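TRNA nucleotidyl transferase-related protein (Thermotoga maritima, PDB 3H38) probably adds nucleotides of the CCA end to tRNA, as a magnesium-dependent class II CCA-adding enzyme that takes CTP and ATP. Local coordinates at residues L22-L26 / D55-V59; G27-D31 / K139-K143; T212-R218 / R302-R306; R265-W269 / E360-K364; H315-A320 / H350-Y354. All coordinates share one frame; numbering follows the deposited sequence.

Contact 1: residues L22-L26 / D55-V59; sequences LFRLL and DIDIV
Leu22 holds CG anti to the backbone N (chi1 -179°), and this carries its CD2 methyl out to Ile56. Leu26 takes the other course, with CG anti to its carbonyl carbon (chi1 -67°), and brings CD1 against both Ile56 and Ile58. Leu22 CD2 lies 4.0 Å from Ile56 CD1, the two side chains crossing at about a right angle. Leu26 CD1 is 4.1 Å from the same Ile56 CD1. It is also 4.0 Å from Ile58 CG1. Ile56 CD1 thus touches two leucine methyls one helical turn apart. Phe23 adds its ring carbon CE1, 4.1 Å from Ile56 CB, while Ile58 CD1 sits at the edge of the ring. The contact is wholly apolar and largely buried. Asp55 and Asp57 point their CB atoms away from the helix, and both bind magnesium in this enzyme. The alternation of the strand therefore separates a greasy face from the metal face. Segment 22-26 runs nearly along residues 56-59, their axes 17° apart. Helix 17-32 packs here on strand 56-60 of the nucleotidyltransferase head. Phe23 also meets Phe43 edge-to-face and touches Val39 of strand 37-40, while Ile56 and Ile58 both touch Ile98 of strand 97-102.

Contact 2: residues G27-D31 / K139-K143; sequences GKFGD and KLNPK
Asp31 and Pro142 approach from opposite directions, with the carboxylate meeting the proline ring at its CD and CG corner. Asp31 OD2 is 3.1 Å from Pro142 CD. The other oxygen turns to Asn141, whose side chain lies across that of Asp31 with the amide and carboxylate planes only 15° apart. Asp31 has CG anti to its carbonyl carbon (chi1 -77°), which turns the carboxylate toward the loop. A water extends the link. It donates to Asp31 OD2 at 2.9 Å and accepts from the backbone N of Lys143. Lys28 lends its aliphatic chain at the margin, its CG 4.2 Å from Pro142 CG.

Gly27 lets the two backbones come together. Its CA is 3.9 Å from that of Asn141. With no side chain on Gly27, the carbonyl of Leu140 lies directly on its CA, in a C-H...O contact of 3.0 Å from Gly27 CA to Leu140 O. Leu140 CB packs on Gly27 CA at 3.8 Å, while the end of the leucine leads away to Phe145. The arrangement is a close glycine contact between a helix and a loop. It holds helix 17-32 to the loop joining antiparallel strands 137-139 and 147-149, a beta hairpin of the nucleotidyltransferase head.

Contact 3: residues T212-R218 / R302-R306; sequences TTGPRLR and RYSLR
Hydrogen bonding centres on Arg302 and the carbonyl of Thr212. The guanidinium reaches it end-on, and both terminal nitrogens share the one oxygen. Arg302 NH2 lies 2.8 Å from Thr212 O, in the carbonyl plane. Arg302 NH1 lies 2.9 Å from Thr212 O and is tilted from that plane. The oxygen is in the guanidinium plane. The Arg302 chain gets there extended, with CG anti to the backbone N (chi1 173°). A weak bond of 3.3 Å runs from Arg218 NH2 to Ser304 O, while the stronger partner of Arg218 is Glu222, in a salt bridge.

Backbone proximity comes from Gly214. Its CA gives a nearly straight C-H...O contact of 3.4 Å to Arg302 O.

Apolar packing uses the Tyr303 ring. Leu217 CB meets its edge at 4.2 Å, and Gly214 O also lies at the ring edge. The Tyr303 hydroxyl bonds to Leu246 O.

Thr213 is the N-cap residue of helix 214-225, and Tyr303 follows the end of helix 293-302. The chemistry implies a joint made chiefly through main-chain carbonyls. Arg302 supplies the main donors, through two bent bonds to Thr212 O, a carbonyl at the break between two helices. Arg218 adds a weak one.

Contact 4: residues R265-W269 / E360-K364; sequences RNIPW and EGLFK
Lys364 lies along the face of the Trp269 indole, and its ammonium also meets a carboxylate of its own helix. Lys364 CE stands above the five-membered ring, 3.8 Å from its centroid and almost on the normal, a CH-pi contact. Lys364 NZ makes a cation-pi contact, 3.9 Å from the same centroid and 26° off the normal. The lysine chain is extended beyond CG, so CB, CG and CD also run beside the indole. Trp269 has CG anti to the backbone N (chi1 -175°), which carries the indole across to the other helix. Its CH2 reaches Lys364 O at 3.2 Å.

Glu360 joins the two ends of the contact. Lys364 NZ bonds to Glu360 OE2 at 3.1 Å, on the anti side of that oxygen and tilted out of the carboxylate plane. Arg265 NH2 forms a salt bridge with Glu360 OE1 at 2.7 Å, although the N-H is poorly aimed and the bond is weak. Asn266 ND2 gives the same OE1 a weak bond of 3.4 Å, its amide nearly perpendicular to the carboxylate. Asn266 OD1 and Glu360 OE2 lie 3.1 Å apart, two acceptors with no bond between them. Glu360 is buried, and the two cations would probably steady its negative charge. Arg265 NH2 also bonds to Leu355 O.

This is a salt-bridge network coupled to a cation-pi pair. It joins helices 254-274 and 357-371, whose segments here run at 23°, in the all-helical part of the chain away from the nucleotide site.

Contact 5: residues H315-A320 / H350-Y354; sequences HVEKSA and HFLAY
Residues 315-320 of helix 309-328 and the end of helix 345-352 come together with the CA atoms of Val316 and Phe351 6.5 Å apart. Val316 is the centre of the contact and splits its two methyls. CG2 lies over one face of the Phe351 ring, 4.0 Å from the centroid and offset toward the rim. CG1 meets Tyr354 CE1 at 4.1 Å. The anti position of CG1 to the backbone N (chi1 174°) faces it to Tyr354 while CG2 sits on Phe351. The His350 imidazole also lies beside Val316, but it is modelled too close to be relied on.

One turn on, Ala320 CB sits over the centre of the Tyr354 ring, 3.8 Å from the centroid in a CH-pi contact. The methyl thus meets the ring face. The Tyr354 hydroxyl bonds to Glu289.

Ser319 OG meets the edge of Phe351, 3.3 Å from CZ. It also donates to His315 O at 3.0 Å, from above the carbonyl plane. The hydroxyl is thus used within its own helix. Ser319 N binds the same oxygen from the opposite face. His315 NE2 bonds to Leu339 O.

The arrangement is an aromatic cluster round small aliphatic side chains. It packs helix 309-328 on helix 345-352 in the helical core of the C-terminal half.

Contacts 1 and 5 are buried, while 2, 3 and 4 are partly open. Contacts 1 and 2 share helix 17-32 and touch through Phe23 and Leu140. The first is an apolar layer under the head sheet, and the second a glycine and water-linked edge at a hairpin. Contacts 4 and 5 also touch, through Phe363 and Leu352, on the other side of the chain's centre. Contact 5 lies within the loop closed by contact 4. Contact 5 sets methyls on rings, whereas contact 4 uses charges. Contact 3 lies nearest the centre and relies on arginine-to-carbonyl bonds. Contacts 2 and 3 both use a glycine for close backbone approach.

Contact 1: residues L22-L26 / D55-V59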
# COMPACT_ATOMS: atom_id res chain seq x y z
N LEU A 22 5.47 -31.11 -6.00
CA LEU A 22 5.35 -30.25 -7.16
C LEU A 22 6.70 -29.63 -7.55
O LEU A 22 7.12 -29.72 -8.70
CB LEU A 22 4.36 -29.13 -6.85
CG LEU A 22 4.07 -28.14 -7.96
CD1 LEU A 22 3.65 -28.84 -9.22
CD2 LEU A 22 2.97 -27.17 -7.53
N PHE A 23 7.36 -28.98 -6.57
CA PHE A 23 8.70 -28.46 -6.75
C PHE A 23 9.57 -29.56 -7.36
O PHE A 23 10.35 -29.31 -8.28
CB PHE A 23 9.32 -27.99 -5.42
CG PHE A 23 8.76 -26.66 -4.90
CD1 PHE A 23 8.52 -25.60 -5.75
CD2 PHE A 23 8.52 -26.47 -3.54
CE1 PHE A 23 8.03 -24.39 -5.27
CE2 PHE A 23 8.03 -25.26 -3.06
CZ PHE A 23 7.78 -24.22 -3.92
N ARG A 24 9.41 -30.78 -6.86
CA ARG A 24 10.13 -31.94 -7.40
C ARG A 24 9.81 -32.19 -8.88
O ARG A 24 10.71 -32.23 -9.72
CB ARG A 24 9.91 -33.19 -6.53
CG ARG A 24 10.63 -33.12 -5.19
CD ARG A 24 10.57 -34.45 -4.38
NE ARG A 24 11.65 -34.52 -3.39
CZ ARG A 24 11.46 -34.41 -2.08
NH1 ARG A 24 10.23 -34.27 -1.61
NH2 ARG A 24 12.50 -34.46 -1.23
N LEU A 25 8.54 -32.27 -9.20
CA LEU A 25 8.12 -32.45 -10.56
C LEU A 25 8.68 -31.42 -11.47
O LEU A 25 9.12 -31.74 -12.52
CB LEU A 25 6.63 -32.32 -10.65
CG LEU A 25 5.80 -33.50 -10.26
CD1 LEU A 25 4.67 -33.56 -11.24
CD2 LEU A 25 6.66 -34.70 -10.34
N LEU A 26 8.64 -30.18 -11.04
CA LEU A 26 9.13 -29.07 -11.84
C LEU A 26 10.62 -29.25 -12.10
O LEU A 26 11.09 -29.02 -13.23
CB LEU A 26 8.85 -27.73 -11.16
CG LEU A 26 7.38 -27.32 -11.03
CD1 LEU A 26 7.21 -26.16 -10.06
CD2 LEU A 26 6.78 -26.96 -12.38
N ASP A 55 2.74 -19.00 -2.26
CA ASP A 55 2.82 -18.94 -3.70
C ASP A 55 4.12 -19.53 -4.26
O ASP A 55 5.12 -19.66 -3.55
CB ASP A 55 2.63 -17.50 -4.16
CG ASP A 55 3.70 -16.59 -3.64
OD1 ASP A 55 3.37 -15.45 -3.21
OD2 ASP A 55 4.88 -17.02 -3.64
N ILE A 56 4.10 -19.88 -5.54
CA ILE A 56 5.25 -20.52 -6.15
C ILE A 56 5.80 -19.72 -7.34
O ILE A 56 5.09 -19.43 -8.31
CB ILE A 56 4.94 -21.98 -6.51
CG1 ILE A 56 4.55 -22.11 -7.98
CG2 ILE A 56 3.83 -22.54 -5.61
CD1 ILE A 56 4.46 -23.54 -8.41
N ASP A 57 7.07 -19.35 -7.24
CA ASP A 57 7.68 -18.41 -8.16
C ASP A 57 8.90 -19.05 -8.80
O ASP A 57 9.95 -19.16 -8.14
CB ASP A 57 8.10 -17.16 -7.38
CG ASP A 57 8.16 -15.92 -8.25
OD1 ASP A 57 8.33 -16.06 -9.48
OD2 ASP A 57 8.01 -14.80 -7.71
N ILE A 58 8.78 -19.44 -10.08
CA ILE A 58 9.83 -20.26 -10.72
C ILE A 58 10.72 -19.54 -11.73
O ILE A 58 10.24 -18.85 -12.63
CB ILE A 58 9.25 -21.51 -11.43
CG1 ILE A 58 8.48 -22.36 -10.43
CG2 ILE A 58 10.37 -22.35 -11.97
CD1 ILE A 58 9.34 -22.76 -9.26
N VAL A 59 12.03 -19.75 -11.59
CA VAL A 59 12.98 -19.23 -12.57
C VAL A 59 13.70 -20.35 -13.36
O VAL A 59 14.26 -21.31 -12.78
CB VAL A 59 13.98 -18.25 -11.90
CG1 VAL A 59 14.95 -17.70 -12.91
CG2 VAL A 59 13.21 -17.11 -11.28

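Contact 2: residues G27-D31 / K139-K143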
# COMPACT_ATOMS: atom_id res chain seq x y z
N GLY A 27 11.35 -29.69 -11.08
CA GLY A 27 12.78 -29.93 -11.21
C GLY A 27 12.97 -30.97 -12.30
O GLY A 27 13.77 -30.80 -13.22
N LYS A 28 12.19 -32.03 -12.18
CA LYS A 28 12.22 -33.14 -13.09
C LYS A 28 11.91 -32.74 -14.51
O LYS A 28 12.60 -33.18 -15.39
CB LYS A 28 11.27 -34.23 -12.61
CG LYS A 28 11.86 -35.61 -12.56
CD LYS A 28 11.94 -36.27 -13.91
CE LYS A 28 13.36 -36.82 -14.20
NZ LYS A 28 13.50 -37.67 -15.42
N PHE A 29 10.90 -31.89 -14.73
CA PHE A 29 10.63 -31.33 -16.06
C PHE A 29 11.83 -30.55 -16.55
O PHE A 29 12.11 -30.52 -17.75
CB PHE A 29 9.42 -30.39 -16.07
CG PHE A 29 8.15 -31.03 -15.63
CD1 PHE A 29 7.08 -30.24 -15.21
CD2 PHE A 29 8.00 -32.41 -15.62
CE1 PHE A 29 5.90 -30.83 -14.79
CE2 PHE A 29 6.82 -33.00 -15.21
CZ PHE A 29 5.77 -32.21 -14.79
N GLY A 30 12.54 -29.90 -15.63
CA GLY A 30 13.69 -29.09 -15.99
C GLY A 30 14.70 -29.96 -16.71
O GLY A 30 15.13 -29.64 -17.82
N ASP A 31 15.08 -31.07 -16.08
CA ASP A 31 16.02 -32.02 -16.66
C ASP A 31 15.54 -32.57 -18.00
O ASP A 31 16.33 -32.76 -18.92
CB ASP A 31 16.23 -33.20 -15.71
CG ASP A 31 17.14 -32.85 -14.56
OD1 ASP A 31 17.55 -31.67 -14.48
OD2 ASP A 31 17.44 -33.75 -13.73
N LYS A 139 17.60 -24.55 -6.00
CA LYS A 139 17.55 -25.25 -7.25
C LYS A 139 16.64 -26.45 -7.13
O LYS A 139 16.74 -27.21 -6.17
CB LYS A 139 18.96 -25.68 -7.65
CG LYS A 139 19.03 -26.37 -8.98
CD LYS A 139 20.46 -26.42 -9.45
CE LYS A 139 20.53 -26.87 -10.93
NZ LYS A 139 21.90 -27.31 -11.23
N LEU A 140 15.76 -26.64 -8.11
CA LEU A 140 14.82 -27.76 -8.11
C LEU A 140 15.20 -29.02 -8.92
O LEU A 140 14.54 -30.04 -8.77
CB LEU A 140 13.43 -27.28 -8.51
CG LEU A 140 12.97 -26.12 -7.62
CD1 LEU A 140 11.50 -25.80 -7.83
CD2 LEU A 140 13.24 -26.46 -6.14
N ASN A 141 16.23 -28.95 -9.76
CA ASN A 141 16.59 -30.11 -10.58
C ASN A 141 17.05 -31.22 -9.64
O ASN A 141 17.70 -30.93 -8.62
CB ASN A 141 17.69 -29.77 -11.58
CG ASN A 141 17.29 -28.64 -12.54
OD1 ASN A 141 16.77 -28.89 -13.66
ND2 ASN A 141 17.55 -27.40 -12.13
N PRO A 142 16.68 -32.49 -9.96
CA PRO A 142 16.82 -33.66 -9.08
C PRO A 142 18.18 -33.79 -8.38
O PRO A 142 18.20 -33.86 -7.15
CB PRO A 142 16.57 -34.83 -10.03
CG PRO A 142 15.52 -34.27 -10.97
CD PRO A 142 15.88 -32.81 -11.17
N LYS A 143 19.29 -33.81 -9.11
CA LYS A 143 20.58 -33.92 -8.43
C LYS A 143 20.83 -32.77 -7.43
O LYS A 143 21.45 -32.97 -6.39
CB LYS A 143 21.77 -34.01 -9.43
CG LYS A 143 23.13 -33.80 -8.72
CD LYS A 143 24.32 -34.23 -9.52
CE LYS A 143 25.46 -33.22 -9.40
NZ LYS A 143 25.98 -33.00 -8.05
O HOH W 1 19.65 -33.15 -11.96

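Contact 3: residues T212-R218 / R302-R306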
# COMPACT_ATOMS: atom_id res chain seq x y z
N THR A 212 13.31 9.69 -10.63
CA THR A 212 12.42 8.57 -10.96
C THR A 212 11.00 9.04 -11.25
O THR A 212 10.64 10.15 -10.92
CB THR A 212 12.55 7.33 -9.97
OG1 THR A 212 11.26 6.86 -9.55
CG2 THR A 212 13.37 7.66 -8.76
N THR A 213 10.20 8.22 -11.93
CA THR A 213 8.87 8.63 -12.34
C THR A 213 7.89 8.51 -11.18
O THR A 213 8.05 7.66 -10.30
CB THR A 213 8.34 7.81 -13.55
OG1 THR A 213 8.05 6.46 -13.16
CG2 THR A 213 9.36 7.81 -14.67
N GLY A 214 6.89 9.39 -11.18
CA GLY A 214 5.85 9.37 -10.18
C GLY A 214 5.18 8.04 -9.91
O GLY A 214 5.15 7.56 -8.77
N PRO A 215 4.61 7.42 -10.96
CA PRO A 215 3.85 6.17 -10.84
C PRO A 215 4.63 5.03 -10.17
O PRO A 215 4.04 4.21 -9.47
CB PRO A 215 3.53 5.81 -12.29
CG PRO A 215 3.50 7.13 -13.01
CD PRO A 215 4.53 7.99 -12.32
N ARG A 216 5.94 4.98 -10.41
CA ARG A 216 6.72 3.90 -9.84
C ARG A 216 6.81 4.15 -8.35
O ARG A 216 6.57 3.28 -7.53
CB ARG A 216 8.10 3.83 -10.52
CG ARG A 216 8.04 3.67 -12.07
CD ARG A 216 9.42 3.25 -12.65
NE ARG A 216 9.88 2.03 -11.99
CZ ARG A 216 11.06 1.87 -11.40
NH1 ARG A 216 11.33 0.70 -10.81
NH2 ARG A 216 11.97 2.84 -11.42
N LEU A 217 7.12 5.39 -8.00
CA LEU A 217 7.21 5.83 -6.63
C LEU A 217 5.87 5.65 -5.90
O LEU A 217 5.82 5.18 -4.76
CB LEU A 217 7.62 7.30 -6.63
CG LEU A 217 9.03 7.83 -6.32
CD1 LEU A 217 10.09 6.79 -6.43
CD2 LEU A 217 9.33 9.05 -7.19
N ARG A 218 4.77 6.01 -6.56
CA ARG A 218 3.47 5.95 -5.90
C ARG A 218 3.23 4.51 -5.51
O ARG A 218 2.76 4.19 -4.41
CB ARG A 218 2.36 6.47 -6.82
CG ARG A 218 0.96 6.05 -6.41
CD ARG A 218 -0.14 6.85 -7.10
NE ARG A 218 -1.44 6.30 -6.73
CZ ARG A 218 -2.61 6.77 -7.15
NH1 ARG A 218 -3.73 6.19 -6.75
NH2 ARG A 218 -2.67 7.79 -7.97
N ARG A 302 2.44 14.76 -11.06
CA ARG A 302 3.57 13.84 -10.95
C ARG A 302 3.12 12.44 -10.53
O ARG A 302 3.40 11.44 -11.21
CB ARG A 302 4.65 14.39 -10.01
CG ARG A 302 5.79 13.42 -9.71
CD ARG A 302 7.09 14.14 -9.40
NE ARG A 302 8.10 13.30 -8.74
CZ ARG A 302 8.94 12.50 -9.38
NH1 ARG A 302 9.84 11.80 -8.70
NH2 ARG A 302 8.90 12.39 -10.70
N TYR A 303 2.38 12.37 -9.44
CA TYR A 303 1.68 11.20 -8.99
C TYR A 303 0.35 11.45 -9.60
O TYR A 303 0.07 12.55 -9.88
CB TYR A 303 1.64 11.22 -7.49
CG TYR A 303 3.00 11.45 -6.97
CD1 TYR A 303 3.33 12.63 -6.43
CD2 TYR A 303 3.97 10.49 -7.08
CE1 TYR A 303 4.57 12.84 -5.99
CE2 TYR A 303 5.20 10.71 -6.65
CZ TYR A 303 5.50 11.87 -6.08
OH TYR A 303 6.74 12.11 -5.64
N SER A 304 -0.44 10.48 -9.95
CA SER A 304 -1.64 10.87 -10.68
C SER A 304 -2.91 11.06 -9.89
O SER A 304 -3.75 10.22 -9.93
CB SER A 304 -1.87 9.93 -11.85
OG SER A 304 -0.83 10.07 -12.78
N LEU A 305 -3.06 12.20 -9.22
CA LEU A 305 -4.11 12.45 -8.23
C LEU A 305 -5.40 13.00 -8.83
O LEU A 305 -5.37 13.69 -9.85
CB LEU A 305 -3.56 13.40 -7.18
CG LEU A 305 -2.16 12.95 -6.73
CD1 LEU A 305 -1.57 13.86 -5.63
CD2 LEU A 305 -2.16 11.43 -6.31
N ARG A 306 -6.52 12.76 -8.17
CA ARG A 306 -7.78 13.31 -8.60
C ARG A 306 -7.69 14.79 -8.56
O ARG A 306 -7.02 15.34 -7.74
CB ARG A 306 -8.87 12.89 -7.68
CG ARG A 306 -9.04 11.44 -7.56
CD ARG A 306 -10.43 11.02 -7.20
NE ARG A 306 -10.65 9.64 -7.62
CZ ARG A 306 -11.83 9.03 -7.68
NH1 ARG A 306 -12.94 9.66 -7.34
NH2 ARG A 306 -11.89 7.76 -8.07

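Contact 4: residues R265-W269 / E360-K364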
# COMPACT_ATOMS: atom_id res chain seq x y z
N ARG A 265 -4.26 5.64 13.82
CA ARG A 265 -5.08 5.16 14.93
C ARG A 265 -6.55 5.06 14.54
O ARG A 265 -7.24 4.08 14.87
CB ARG A 265 -4.96 6.06 16.18
CG ARG A 265 -5.85 5.58 17.36
CD ARG A 265 -6.25 6.69 18.39
NE ARG A 265 -5.13 7.58 18.66
CZ ARG A 265 -5.12 8.90 18.49
NH1 ARG A 265 -3.99 9.55 18.73
NH2 ARG A 265 -6.21 9.57 18.13
N ASN A 266 -7.03 6.08 13.85
CA ASN A 266 -8.45 6.24 13.63
C ASN A 266 -8.92 5.63 12.33
O ASN A 266 -10.11 5.48 12.09
CB ASN A 266 -8.82 7.72 13.71
CG ASN A 266 -8.82 8.23 15.13
OD1 ASN A 266 -9.40 7.61 16.01
ND2 ASN A 266 -8.16 9.37 15.37
N ILE A 267 -7.97 5.27 11.48
CA ILE A 267 -8.31 4.77 10.16
C ILE A 267 -9.17 3.49 10.17
O ILE A 267 -10.10 3.36 9.37
CB ILE A 267 -7.04 4.66 9.28
CG1 ILE A 267 -6.79 6.02 8.59
CG2 ILE A 267 -7.18 3.52 8.26
CD1 ILE A 267 -5.55 6.07 7.74
N PRO A 268 -8.89 2.56 11.09
CA PRO A 268 -9.64 1.31 11.04
C PRO A 268 -11.06 1.51 11.57
O PRO A 268 -11.98 0.86 11.08
CB PRO A 268 -8.84 0.37 11.96
CG PRO A 268 -7.58 1.14 12.34
CD PRO A 268 -7.93 2.57 12.21
N TRP A 269 -11.22 2.39 12.55
CA TRP A 269 -12.54 2.77 13.05
C TRP A 269 -13.37 3.38 11.93
O TRP A 269 -14.58 3.53 12.06
CB TRP A 269 -12.42 3.79 14.19
CG TRP A 269 -13.72 4.17 14.87
CD1 TRP A 269 -14.15 3.72 16.09
CD2 TRP A 269 -14.72 5.08 14.40
NE1 TRP A 269 -15.37 4.28 16.39
CE2 TRP A 269 -15.74 5.12 15.38
CE3 TRP A 269 -14.87 5.85 13.25
CZ2 TRP A 269 -16.88 5.91 15.24
CZ3 TRP A 269 -16.00 6.63 13.11
CH2 TRP A 269 -17.00 6.65 14.11
N GLU A 360 -12.27 13.55 19.96
CA GLU A 360 -12.36 12.40 19.05
C GLU A 360 -13.58 11.57 19.40
O GLU A 360 -14.43 11.32 18.54
CB GLU A 360 -11.10 11.54 19.15
CG GLU A 360 -11.19 10.16 18.53
CD GLU A 360 -9.92 9.33 18.75
OE1 GLU A 360 -8.80 9.90 18.67
OE2 GLU A 360 -10.02 8.11 19.01
N GLY A 361 -13.69 11.16 20.66
CA GLY A 361 -14.85 10.43 21.15
C GLY A 361 -16.19 11.05 20.80
O GLY A 361 -17.11 10.37 20.34
N LEU A 362 -16.34 12.35 20.99
CA LEU A 362 -17.58 13.00 20.64
C LEU A 362 -17.84 13.09 19.16
O LEU A 362 -18.80 12.53 18.66
CB LEU A 362 -17.49 14.45 21.10
CG LEU A 362 -18.64 15.32 21.56
CD1 LEU A 362 -18.40 16.73 21.18
CD2 LEU A 362 -19.97 14.86 21.11
N PHE A 363 -16.92 13.70 18.44
CA PHE A 363 -16.94 13.71 16.99
C PHE A 363 -17.21 12.33 16.38
O PHE A 363 -17.99 12.21 15.44
CB PHE A 363 -15.62 14.31 16.48
CG PHE A 363 -15.52 14.39 14.98
CD1 PHE A 363 -16.35 15.25 14.26
CD2 PHE A 363 -14.58 13.64 14.29
CE1 PHE A 363 -16.24 15.33 12.88
CE2 PHE A 363 -14.47 13.72 12.91
CZ PHE A 363 -15.30 14.56 12.21
N LYS A 364 -16.60 11.28 16.94
CA LYS A 364 -16.81 9.93 16.43
C LYS A 364 -18.29 9.55 16.42
O LYS A 364 -18.76 8.86 15.51
CB LYS A 364 -16.05 8.90 17.26
CG LYS A 364 -14.62 8.70 16.84
CD LYS A 364 -13.92 7.70 17.73
CE LYS A 364 -12.64 7.20 17.09
NZ LYS A 364 -12.11 6.05 17.87

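Contact 5: residues H315-A320 / H350-Y354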
# COMPACT_ATOMS: atom_id res chain seq x y z
N HIS A 315 -10.87 21.98 2.37
CA HIS A 315 -12.03 22.03 3.24
C HIS A 315 -11.62 21.69 4.67
O HIS A 315 -11.97 22.39 5.61
CB HIS A 315 -13.14 21.10 2.73
CG HIS A 315 -14.37 21.08 3.61
ND1 HIS A 315 -15.05 22.22 3.98
CD2 HIS A 315 -15.04 20.05 4.18
CE1 HIS A 315 -16.08 21.90 4.73
NE2 HIS A 315 -16.10 20.58 4.87
N VAL A 316 -10.83 20.63 4.84
CA VAL A 316 -10.44 20.20 6.18
C VAL A 316 -9.45 21.18 6.80
O VAL A 316 -9.63 21.63 7.93
CB VAL A 316 -9.88 18.73 6.19
CG1 VAL A 316 -9.34 18.33 7.57
CG2 VAL A 316 -10.97 17.77 5.77
N GLU A 317 -8.42 21.55 6.05
CA GLU A 317 -7.43 22.46 6.62
C GLU A 317 -8.06 23.78 7.02
O GLU A 317 -7.62 24.42 7.96
CB GLU A 317 -6.23 22.68 5.69
CG GLU A 317 -6.56 23.36 4.38
CD GLU A 317 -5.39 23.33 3.39
OE1 GLU A 317 -4.88 22.22 3.09
OE2 GLU A 317 -5.00 24.42 2.92
N LYS A 318 -9.11 24.19 6.31
CA LYS A 318 -9.73 25.48 6.60
C LYS A 318 -10.76 25.38 7.71
O LYS A 318 -10.85 26.26 8.56
CB LYS A 318 -10.35 26.10 5.34
CG LYS A 318 -9.32 26.62 4.34
CD LYS A 318 -9.98 27.12 3.07
CE LYS A 318 -8.95 27.65 2.09
NZ LYS A 318 -8.20 28.84 2.62
N SER A 319 -11.52 24.28 7.73
CA SER A 319 -12.58 24.11 8.74
C SER A 319 -12.11 23.42 10.02
O SER A 319 -12.86 23.30 10.99
CB SER A 319 -13.77 23.34 8.15
OG SER A 319 -13.52 21.95 8.16
N ALA A 320 -10.86 22.96 10.02
CA ALA A 320 -10.33 22.23 11.18
C ALA A 320 -10.30 23.06 12.47
O ALA A 320 -10.79 22.61 13.50
CB ALA A 320 -8.95 21.64 10.87
N HIS A 350 -9.06 12.43 7.78
CA HIS A 350 -8.36 13.70 7.82
C HIS A 350 -8.90 14.53 8.99
O HIS A 350 -8.14 15.14 9.72
CB HIS A 350 -8.55 14.41 6.47
CG HIS A 350 -7.71 15.63 6.29
ND1 HIS A 350 -6.71 16.00 7.17
CD2 HIS A 350 -7.70 16.57 5.30
CE1 HIS A 350 -6.14 17.11 6.74
NE2 HIS A 350 -6.73 17.48 5.61
N PHE A 351 -10.22 14.56 9.17
CA PHE A 351 -10.75 15.20 10.37
C PHE A 351 -10.25 14.49 11.63
O PHE A 351 -9.83 15.13 12.59
CB PHE A 351 -12.28 15.26 10.34
CG PHE A 351 -12.82 16.46 9.61
CD1 PHE A 351 -13.70 16.31 8.55
CD2 PHE A 351 -12.44 17.75 9.98
CE1 PHE A 351 -14.21 17.42 7.88
CE2 PHE A 351 -12.94 18.87 9.32
CZ PHE A 351 -13.82 18.70 8.26
N LEU A 352 -10.26 13.16 11.60
CA LEU A 352 -9.79 12.43 12.77
C LEU A 352 -8.29 12.62 13.03
O LEU A 352 -7.83 12.41 14.16
CB LEU A 352 -10.15 10.95 12.68
CG LEU A 352 -11.64 10.65 12.87
CD1 LEU A 352 -12.00 9.35 12.17
CD2 LEU A 352 -12.00 10.61 14.34
N ALA A 353 -7.54 13.03 12.02
CA ALA A 353 -6.10 13.23 12.23
C ALA A 353 -5.82 14.37 13.21
O ALA A 353 -4.74 14.46 13.78
CB ALA A 353 -5.36 13.46 10.91
N TYR A 354 -6.80 15.24 13.43
CA TYR A 354 -6.61 16.39 14.30
C TYR A 354 -7.02 16.12 15.74
O TYR A 354 -6.79 16.96 16.64
CB TYR A 354 -7.43 17.56 13.80
CG TYR A 354 -6.78 18.39 12.73
CD1 TYR A 354 -6.94 18.08 11.38
CD2 TYR A 354 -6.04 19.52 13.06
CE1 TYR A 354 -6.35 18.86 10.39
CE2 TYR A 354 -5.45 20.30 12.09
CZ TYR A 354 -5.61 19.98 10.75
OH TYR A 354 -5.02 20.78 9.79